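Local atomic coordinates of Aureochrome1 (Vaucheria frigida, PDB entry 3UE6), a protein that senses blue light through a flavin mononucleotide bound in its LOV domain, which has the PAS fold, and probably passes the signal on. Residues L156-N159 and E160-E164. Sequence-based numbering, arbitrary orientation.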
# COMPACT_ATOMS: atom_id res chain seq x y z
N LEU A 156 -16.67 -14.51 18.32
CA LEU A 156 -17.46 -14.72 17.12
C LEU A 156 -16.56 -15.10 15.95
O LEU A 156 -16.82 -16.09 15.24
CB LEU A 156 -18.24 -13.44 16.78
CG LEU A 156 -19.44 -13.59 15.84
CD1 LEU A 156 -20.61 -14.21 16.57
CD2 LEU A 156 -19.82 -12.23 15.27
N LEU A 157 -15.51 -14.32 15.74
CA LEU A 157 -14.60 -14.54 14.61
C LEU A 157 -13.90 -15.89 14.67
O LEU A 157 -13.71 -16.54 13.65
CB LEU A 157 -13.56 -13.42 14.55
CG LEU A 157 -14.10 -12.04 14.20
CD1 LEU A 157 -13.01 -10.99 14.30
CD2 LEU A 157 -14.71 -12.06 12.80
N VAL A 158 -13.52 -16.31 15.87
CA VAL A 158 -12.79 -17.56 16.04
C VAL A 158 -13.69 -18.77 15.85
O VAL A 158 -13.27 -19.78 15.28
CB VAL A 158 -12.10 -17.64 17.42
CG1 VAL A 158 -11.66 -19.07 17.71
CG2 VAL A 158 -10.91 -16.69 17.47
N ASN A 159 -14.93 -18.66 16.32
CA ASN A 159 -15.89 -19.74 16.13
C ASN A 159 -16.23 -19.97 14.67
O ASN A 159 -16.57 -21.08 14.27
CB ASN A 159 -17.16 -19.50 16.95
CG ASN A 159 -16.95 -19.77 18.43
OD1 ASN A 159 -17.55 -19.11 19.29
ND2 ASN A 159 -16.10 -20.74 18.75
N GLU A 160 -16.12 -18.91 13.86
CA GLU A 160 -16.34 -19.04 12.43
C GLU A 160 -15.14 -19.70 11.77
O GLU A 160 -15.29 -20.64 10.99
CB GLU A 160 -16.62 -17.67 11.79
CG GLU A 160 -18.10 -17.32 11.72
CD GLU A 160 -18.88 -18.29 10.85
OE1 GLU A 160 -18.46 -18.55 9.71
OE2 GLU A 160 -19.92 -18.81 11.32
N GLN A 161 -13.95 -19.20 12.10
CA GLN A 161 -12.71 -19.78 11.59
C GLN A 161 -12.61 -21.27 11.90
O GLN A 161 -12.01 -22.02 11.14
CB GLN A 161 -11.50 -19.05 12.18
CG GLN A 161 -11.22 -17.70 11.55
CD GLN A 161 -10.23 -16.87 12.35
OE1 GLN A 161 -9.45 -17.40 13.14
NE2 GLN A 161 -10.27 -15.56 12.16
N ASN A 162 -13.20 -21.68 13.01
CA ASN A 162 -13.11 -23.08 13.44
C ASN A 162 -14.12 -23.99 12.73
O ASN A 162 -14.14 -25.20 12.97
CB ASN A 162 -13.26 -23.19 14.96
CG ASN A 162 -12.08 -22.59 15.70
OD1 ASN A 162 -11.13 -22.09 15.09
ND2 ASN A 162 -12.13 -22.64 17.02
N ILE A 163 -14.94 -23.42 11.86
CA ILE A 163 -15.91 -24.20 11.10
C ILE A 163 -15.20 -25.17 10.17
O ILE A 163 -15.71 -26.25 9.87
CB ILE A 163 -16.89 -23.30 10.31
CG1 ILE A 163 -18.27 -23.32 10.98
CG2 ILE A 163 -17.00 -23.74 8.86
CD1 ILE A 163 -18.23 -23.03 12.46
N GLU A 164 -14.01 -24.78 9.72
CA GLU A 164 -13.19 -25.61 8.85
C GLU A 164 -12.94 -27.01 9.40
O GLU A 164 -12.83 -27.97 8.65
CB GLU A 164 -11.83 -24.95 8.61
CG GLU A 164 -11.80 -23.87 7.54
CD GLU A 164 -10.38 -23.55 7.09
OE1 GLU A 164 -9.66 -24.49 6.68
OE2 GLU A 164 -9.98 -22.37 7.15
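V158 and N162 sit one turn apart on the helix 151-161, the C-terminal helix that follows the last strand of the LOV (PAS-fold) domain, and their side chains lie alongside each other and leave the helix together. The evidence for helical geometry is a run of i to i+4 backbone bonds. E160 N donates to L156 O, and Q161 N to L157 O with a nearly straight N-H...O angle of 169°. The third bond, from N162 N to V158 O, spans 3.0 Å and is more bent. I163 N bonds to E160 O, three residues back.

Followed outward from the backbone, N162 meets V158 at each step. Its CB lies 3.4 Å from V158 O, and its CG, set beside its own backbone N by a chi1 of -68°, comes close to the same oxygen. At the tip the amide stays near V158 O, though the modelled OD1 is not hydrogen-bonded to it, and ND2 rests 3.7 Å from V158 CG1. A V158 chi1 of 165° swings that methyl opposite the backbone N.

L157 and Q161, also one turn apart, both touch C112 of strand 109-116; L157 reaches L126 of strand 122-133 as well, and V158 beside them contacts W124 of that strand. These contacts mark the face of the helix against the PAS sheet. Q161 leaves the backbone with its CB 3.7 Å from L157 O, and its CG approaches that same carbonyl oxygen to 3.5 Å.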